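Local coordinates for protein iron transport multicopper oxidase FET3 (Saccharomyces cerevisiae, PDB 1ZPU) that oxidises ferrous to ferric iron using four bound copper ions, feeding high-affinity iron uptake through the permease FTR1 in yeast, and also oxidises cuprous copper, at residues H3-T8 against V44-T49; L327-N332 against G523-H528. One frame throughout, in Å; residues are numbered along the deposited sequence.

Interaction 1 (H3-T8 against V44-T49); sequences HTFNWT and VQIYLT. With NAG (2-acetamido-2-deoxy-beta-D-glucopyranose), chain B; NAG (2-acetamido-2-deoxy-beta-D-glucopyranose), chain K.
Thr4 and Tyr47 meet on one face of two parallel neighbouring strands, 3-8 and 44-49, in a beta sheet of the first cupredoxin (plastocyanin-like) domain. CG2 of Thr4 comes in at the ring edge, 3.8 Å from Tyr47 CE1, and the carbonyl oxygen of Phe5 lies at the edge too, close to the ring plane. One face of the Tyr47 ring is taken by the acetamido group of the N-acetylglucosamine bonded to Asn6 ND2: methyl C8 is 3.6 Å from Tyr47 CD2, and the acetyl oxygen sits above the ring centre. Placing an alanine at Tyr47 would probably leave that acetyl group without the flat surface it rests on and open a gap beside Thr4 CG2. Farther along this face, Thr4 OG1 gives a weak hydrogen bond to Gln45 OE1.

The opposite face is largely apolar, apart from His3, whose NE2 is hydrogen-bonded to Asp42. Ile46 has CG1 against Phe5 CD1 at 4.0 Å. Its CG2, anti to the backbone N, reaches the rim of the Trp7 indole, 3.6 Å from CE3. Tyr104 meets Trp7 from outside the pair.

Five backbone hydrogen bonds zip the strands together at an interaxial angle of 11°, with Phe5 and Trp7 each using both N and O. The straightest runs from Gln45 N to His3 O, 2.8 Å with 175° at the hydrogen.

Interaction 2 (L327-N332 against G523-H528); sequences LKNGVN and GENVQH
Leu327 meets the extended tail segment 523-528 with its whole branched end. CD1 lies 3.3 Å from the carbonyl oxygen of Asn525 and also touches Asn525 CB, while CD2 faces the amide nitrogen of Gln527, CD2 to NE2 measuring 3.5 Å. The next residue along supplies the sole hydrogen bond between the two segments: Lys328 N gives to Val526 O at 3.2 Å, approaching nearly in line with the carbonyl. Beyond it the extended Lys328 chain runs beside Val526, pointing the same way, so that CD packs on Val526 CG2 at 3.6 Å. Asn329 and Asn525 meet at about a right angle with their amide planes 31° apart; ND2 of Asn329 comes near OD1 of Asn525, but the angle is too poor for a hydrogen bond.

What holds these groups in place lies one shell out. Leu327 to Gly330 form a type I beta turn, closed by Gly330 N to Leu327 O at 2.7 Å, at the tip of the hairpin joining strands 316-326 and 332-336. Asn329 OD1 accepts from Val331 N, an Asx turn, with the donor well above the carbonyl plane, and Asn329 ND2 is tied to Tyr333 OH. On the tail side, Glu524 bonds Asn368 through its backbone N and Thr340 through OE1, while His528 ND1 is bonded to Asn326 O.

One backbone bond and otherwise van der Waals contact join the two segments; with the His528 bond added, hydrogen bonds and packing hold tail to hairpin, without a salt bridge between the segments, and Lys328 contributes its methylenes.

In the fold
The two contacts belong to different parts of the molecule: interaction 1 joins strands of the first cupredoxin domain, whereas interaction 2 lays residues close to the end of the modelled chain over a hairpin of the third domain's sheet. Their centres are 40 Å apart, their nearest atoms about 27 Å, and they do not touch. Interaction 1 lies nearer the copper centre, the Leu48 side chain being about 9 Å from those of His60 (type 2 copper) and His107 (type 3 copper). Interaction 2 is a surface contact remote from the coppers. Sugars flank both: in interaction 1 they lie against Gln45 and Tyr47, one of them carried by Asn6, while in 523-528 they touch Gly523 and Glu524.

Interaction 1 (H3-T8 against V44-T49)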
loop_
_atom_site.group_PDB
_atom_site.type_symbol
_atom_site.label_atom_id
_atom_site.label_comp_id
_atom_site.label_asym_id
_atom_site.label_seq_id
_atom_site.Cartn_x
_atom_site.Cartn_y
_atom_site.Cartn_z
ATOM N N HIS A 3 -16.894 -17.332 0.125
ATOM C CA HIS A 3 -16.932 -16.753 -1.206
ATOM C C HIS A 3 -15.768 -17.291 -2.012
ATOM O O HIS A 3 -14.607 -17.068 -1.663
ATOM C CB HIS A 3 -16.821 -15.229 -1.151
ATOM C CG HIS A 3 -17.775 -14.580 -0.199
ATOM N ND1 HIS A 3 -18.980 -14.050 -0.602
ATOM C CD2 HIS A 3 -17.699 -14.373 1.139
ATOM C CE1 HIS A 3 -19.602 -13.534 0.444
ATOM N NE2 HIS A 3 -18.848 -13.721 1.513
ATOM N N THR A 4 -16.083 -17.990 -3.096
ATOM C CA THR A 4 -15.066 -18.572 -3.954
ATOM C C THR A 4 -15.040 -17.866 -5.296
ATOM O O THR A 4 -16.071 -17.709 -5.939
ATOM C CB THR A 4 -15.302 -20.066 -4.133
ATOM O OG1 THR A 4 -15.253 -20.673 -2.844
ATOM C CG2 THR A 4 -14.237 -20.698 -5.033
ATOM N N PHE A 5 -13.850 -17.432 -5.698
ATOM C CA PHE A 5 -13.643 -16.752 -6.970
ATOM C C PHE A 5 -12.683 -17.524 -7.855
ATOM O O PHE A 5 -11.703 -18.089 -7.381
ATOM C CB PHE A 5 -13.059 -15.354 -6.746
ATOM C CG PHE A 5 -13.969 -14.433 -6.002
ATOM C CD1 PHE A 5 -13.914 -14.351 -4.613
ATOM C CD2 PHE A 5 -14.890 -13.642 -6.681
ATOM C CE1 PHE A 5 -14.781 -13.496 -3.912
ATOM C CE2 PHE A 5 -15.747 -12.785 -5.990
ATOM C CZ PHE A 5 -15.694 -12.714 -4.605
ATOM N N ASN A 6 -12.961 -17.542 -9.148
ATOM C CA ASN A 6 -11.998 -18.045 -10.094
ATOM C C ASN A 6 -11.563 -16.958 -11.069
ATOM O O ASN A 6 -12.288 -16.615 -12.003
ATOM C CB ASN A 6 -12.504 -19.271 -10.829
ATOM C CG ASN A 6 -11.530 -19.728 -11.888
ATOM O OD1 ASN A 6 -10.305 -19.618 -11.720
ATOM N ND2 ASN A 6 -12.061 -20.178 -13.011
ATOM N N TRP A 7 -10.366 -16.421 -10.842
ATOM C CA TRP A 7 -9.844 -15.317 -11.645
ATOM C C TRP A 7 -8.584 -15.656 -12.404
ATOM O O TRP A 7 -7.635 -16.203 -11.845
ATOM C CB TRP A 7 -9.521 -14.123 -10.777
ATOM C CG TRP A 7 -10.658 -13.540 -10.064
ATOM C CD1 TRP A 7 -11.971 -13.668 -10.364
ATOM C CD2 TRP A 7 -10.580 -12.679 -8.935
ATOM N NE1 TRP A 7 -12.725 -12.959 -9.471
ATOM C CE2 TRP A 7 -11.890 -12.343 -8.579
ATOM C CE3 TRP A 7 -9.519 -12.163 -8.180
ATOM C CZ2 TRP A 7 -12.180 -11.509 -7.494
ATOM C CZ3 TRP A 7 -9.804 -11.334 -7.095
ATOM C CH2 TRP A 7 -11.124 -11.011 -6.771
ATOM N N THR A 8 -8.579 -15.282 -13.680
ATOM C CA THR A 8 -7.440 -15.499 -14.565
ATOM C C THR A 8 -6.939 -14.175 -15.140
ATOM O O THR A 8 -7.706 -13.410 -15.745
ATOM C CB THR A 8 -7.802 -16.447 -15.721
ATOM O OG1 THR A 8 -8.256 -17.690 -15.181
ATOM C CG2 THR A 8 -6.604 -16.668 -16.611
ATOM N N VAL A 44 -12.750 -16.244 2.435
ATOM C CA VAL A 44 -12.539 -15.869 1.037
ATOM C C VAL A 44 -11.569 -16.849 0.402
ATOM O O VAL A 44 -10.455 -17.039 0.895
ATOM C CB VAL A 44 -12.001 -14.407 0.875
ATOM C CG1 VAL A 44 -11.830 -14.053 -0.593
ATOM C CG2 VAL A 44 -12.928 -13.392 1.538
ATOM N N GLN A 45 -12.008 -17.470 -0.686
ATOM C CA GLN A 45 -11.183 -18.417 -1.438
ATOM C C GLN A 45 -11.020 -17.988 -2.900
ATOM O O GLN A 45 -11.921 -18.179 -3.711
ATOM C CB GLN A 45 -11.783 -19.814 -1.361
ATOM C CG GLN A 45 -11.975 -20.328 0.061
ATOM C CD GLN A 45 -12.616 -21.708 0.104
ATOM O OE1 GLN A 45 -13.369 -22.075 -0.788
ATOM N NE2 GLN A 45 -12.324 -22.469 1.145
ATOM N N ILE A 46 -9.865 -17.411 -3.227
ATOM C CA ILE A 46 -9.589 -16.976 -4.589
ATOM C C ILE A 46 -8.606 -17.912 -5.290
ATOM O O ILE A 46 -7.481 -18.103 -4.834
ATOM C CB ILE A 46 -9.070 -15.514 -4.635
ATOM C CG1 ILE A 46 -10.001 -14.609 -3.839
ATOM C CG2 ILE A 46 -8.975 -15.020 -6.072
ATOM C CD1 ILE A 46 -9.454 -13.297 -3.537
ATOM N N TYR A 47 -9.058 -18.506 -6.390
ATOM C CA TYR A 47 -8.189 -19.251 -7.281
ATOM C C TYR A 47 -7.638 -18.280 -8.303
ATOM O O TYR A 47 -8.335 -17.914 -9.250
ATOM C CB TYR A 47 -8.969 -20.339 -8.019
ATOM C CG TYR A 47 -9.361 -21.489 -7.142
ATOM C CD1 TYR A 47 -10.630 -21.550 -6.567
ATOM C CD2 TYR A 47 -8.467 -22.528 -6.881
ATOM C CE1 TYR A 47 -10.997 -22.623 -5.748
ATOM C CE2 TYR A 47 -8.828 -23.589 -6.072
ATOM C CZ TYR A 47 -10.093 -23.632 -5.508
ATOM O OH TYR A 47 -10.455 -24.687 -4.701
ATOM N N LEU A 48 -6.397 -17.845 -8.113
ATOM C CA LEU A 48 -5.761 -16.964 -9.090
ATOM C C LEU A 48 -4.955 -17.801 -10.072
ATOM O O LEU A 48 -4.122 -18.619 -9.675
ATOM C CB LEU A 48 -4.861 -15.930 -8.420
ATOM C CG LEU A 48 -4.742 -14.521 -9.008
ATOM C CD1 LEU A 48 -3.503 -13.850 -8.450
ATOM C CD2 LEU A 48 -4.710 -14.465 -10.514
ATOM N N THR A 49 -5.219 -17.603 -11.355
ATOM C CA THR A 49 -4.476 -18.284 -12.394
ATOM C C THR A 49 -3.704 -17.281 -13.222
ATOM O O THR A 49 -4.266 -16.348 -13.770
ATOM C CB THR A 49 -5.393 -19.098 -13.318
ATOM O OG1 THR A 49 -6.188 -19.983 -12.526
ATOM C CG2 THR A 49 -4.568 -19.910 -14.320
HETATM C C1 NAG B . -11.932 -21.600 -13.191
HETATM C C2 NAG B . -11.469 -22.955 -12.633
HETATM C C3 NAG B . -10.884 -23.946 -13.676
HETATM C C4 NAG B . -11.426 -23.758 -15.098
HETATM C C5 NAG B . -11.582 -22.265 -15.366
HETATM C C6 NAG B . -12.036 -21.923 -16.783
HETATM C C7 NAG B . -10.292 -23.611 -10.570
HETATM C C8 NAG B . -8.850 -23.873 -10.208
HETATM N N2 NAG B . -10.502 -22.737 -11.566
HETATM O O3 NAG B . -11.106 -25.282 -13.255
HETATM O O4 NAG B . -10.555 -24.325 -16.050
HETATM O O5 NAG B . -12.538 -21.828 -14.431
HETATM O O6 NAG B . -11.445 -20.694 -17.152
HETATM O O7 NAG B . -11.209 -24.176 -9.960
HETATM C C1 NAG K . -9.557 -23.549 2.656
HETATM C C2 NAG K . -9.384 -25.038 2.343
HETATM C C3 NAG K . -10.252 -25.849 3.295
HETATM C C4 NAG K . -9.864 -25.514 4.729
HETATM C C5 NAG K . -9.686 -24.014 4.988
HETATM C C6 NAG K . -8.915 -23.788 6.289
HETATM C C7 NAG K . -10.597 -25.494 0.173
HETATM C C8 NAG K . -11.675 -26.509 0.479
HETATM N N2 NAG K . -9.513 -25.448 0.943
HETATM O O3 NAG K . -10.026 -27.232 3.085
HETATM O O4 NAG K . -10.842 -26.051 5.593
HETATM O O5 NAG K . -8.991 -23.353 3.937
HETATM O O6 NAG K . -7.904 -24.767 6.434
HETATM O O7 NAG K . -10.709 -24.754 -0.797
#

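Interaction 2 (L327-N332 against G523-H528)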
loop_
_atom_site.group_PDB
_atom_site.type_symbol
_atom_site.label_atom_id
_atom_site.label_comp_id
_atom_site.label_asym_id
_atom_site.label_seq_id
_atom_site.Cartn_x
_atom_site.Cartn_y
_atom_site.Cartn_z
ATOM N N LEU A 327 24.670 2.840 -7.332
ATOM C CA LEU A 327 25.590 1.725 -7.106
ATOM C C LEU A 327 26.569 1.494 -8.288
ATOM O O LEU A 327 26.538 2.217 -9.296
ATOM C CB LEU A 327 24.813 0.439 -6.760
ATOM C CG LEU A 327 24.015 0.323 -5.452
ATOM C CD1 LEU A 327 23.422 -1.054 -5.333
ATOM C CD2 LEU A 327 24.860 0.600 -4.238
ATOM N N LYS A 328 27.434 0.490 -8.140
ATOM C CA LYS A 328 28.487 0.149 -9.110
ATOM C C LYS A 328 27.987 -0.002 -10.553
ATOM O O LYS A 328 28.706 0.316 -11.509
ATOM C CB LYS A 328 29.145 -1.161 -8.687
ATOM C CG LYS A 328 30.636 -1.114 -8.644
ATOM C CD LYS A 328 31.208 -2.514 -8.671
ATOM C CE LYS A 328 32.647 -2.516 -8.218
ATOM N NZ LYS A 328 33.182 -3.888 -8.290
ATOM N N ASN A 329 26.761 -0.497 -10.711
ATOM C CA ASN A 329 26.200 -0.663 -12.050
ATOM C C ASN A 329 25.618 0.631 -12.629
ATOM O O ASN A 329 25.071 0.631 -13.733
ATOM C CB ASN A 329 25.208 -1.833 -12.120
ATOM C CG ASN A 329 23.912 -1.560 -11.384
ATOM O OD1 ASN A 329 23.771 -0.565 -10.666
ATOM N ND2 ASN A 329 22.949 -2.455 -11.563
ATOM N N GLY A 330 25.751 1.725 -11.879
ATOM C CA GLY A 330 25.374 3.053 -12.348
ATOM C C GLY A 330 23.910 3.412 -12.185
ATOM O O GLY A 330 23.518 4.552 -12.450
ATOM N N VAL A 331 23.086 2.456 -11.760
ATOM C CA VAL A 331 21.665 2.734 -11.572
ATOM C C VAL A 331 21.379 3.205 -10.150
ATOM O O VAL A 331 22.155 2.948 -9.227
ATOM C CB VAL A 331 20.732 1.548 -12.007
ATOM C CG1 VAL A 331 21.417 0.632 -13.013
ATOM C CG2 VAL A 331 20.221 0.756 -10.814
ATOM N N ASN A 332 20.260 3.903 -9.990
ATOM C CA ASN A 332 19.892 4.502 -8.719
ATOM C C ASN A 332 18.939 3.626 -7.893
ATOM O O ASN A 332 17.824 3.330 -8.323
ATOM C CB ASN A 332 19.293 5.883 -8.967
ATOM C CG ASN A 332 19.106 6.671 -7.697
ATOM O OD1 ASN A 332 17.989 6.793 -7.186
ATOM N ND2 ASN A 332 20.196 7.212 -7.175
ATOM N N GLY A 523 23.509 -10.957 -3.280
ATOM C CA GLY A 523 23.723 -9.597 -2.765
ATOM C C GLY A 523 23.332 -8.438 -3.677
ATOM O O GLY A 523 22.999 -8.632 -4.852
ATOM N N GLU A 524 23.364 -7.231 -3.118
ATOM C CA GLU A 524 23.236 -6.006 -3.888
ATOM C C GLU A 524 24.572 -5.656 -4.551
ATOM O O GLU A 524 25.635 -6.105 -4.105
ATOM C CB GLU A 524 22.780 -4.853 -2.995
ATOM C CG GLU A 524 23.685 -4.557 -1.809
ATOM C CD GLU A 524 23.093 -3.552 -0.834
ATOM O OE1 GLU A 524 21.893 -3.663 -0.476
ATOM O OE2 GLU A 524 23.833 -2.638 -0.417
ATOM N N ASN A 525 24.511 -4.856 -5.616
ATOM C CA ASN A 525 25.712 -4.355 -6.283
ATOM C C ASN A 525 26.541 -3.544 -5.280
ATOM O O ASN A 525 25.987 -2.900 -4.386
ATOM C CB ASN A 525 25.335 -3.551 -7.542
ATOM C CG ASN A 525 24.682 -4.426 -8.642
ATOM O OD1 ASN A 525 23.475 -4.400 -8.853
ATOM N ND2 ASN A 525 25.493 -5.201 -9.331
ATOM N N VAL A 526 27.863 -3.611 -5.385
ATOM C CA VAL A 526 28.696 -2.987 -4.351
ATOM C C VAL A 526 28.703 -1.455 -4.371
ATOM O O VAL A 526 28.203 -0.829 -5.315
ATOM C CB VAL A 526 30.114 -3.606 -4.214
ATOM C CG1 VAL A 526 30.146 -4.616 -3.039
ATOM C CG2 VAL A 526 30.593 -4.239 -5.533
ATOM N N GLN A 527 29.240 -0.862 -3.307
ATOM C CA GLN A 527 29.081 0.569 -3.077
ATOM C C GLN A 527 30.009 1.421 -3.952
ATOM O O GLN A 527 30.895 0.903 -4.643
ATOM C CB GLN A 527 29.243 0.906 -1.597
ATOM C CG GLN A 527 28.111 1.764 -1.067
ATOM C CD GLN A 527 26.984 0.928 -0.499
ATOM O OE1 GLN A 527 27.216 0.007 0.291
ATOM N NE2 GLN A 527 25.758 1.249 -0.888
ATOM N N HIS A 528 29.796 2.735 -3.908
ATOM C CA HIS A 528 30.369 3.644 -4.901
ATOM C C HIS A 528 31.751 4.201 -4.598
ATOM O O HIS A 528 32.258 4.978 -5.401
ATOM C CB HIS A 528 29.402 4.802 -5.160
ATOM C CG HIS A 528 29.140 5.053 -6.613
ATOM N ND1 HIS A 528 27.871 5.001 -7.161
ATOM C CD2 HIS A 528 29.980 5.353 -7.636
ATOM C CE1 HIS A 528 27.942 5.262 -8.456
ATOM N NE2 HIS A 528 29.209 5.481 -8.769
#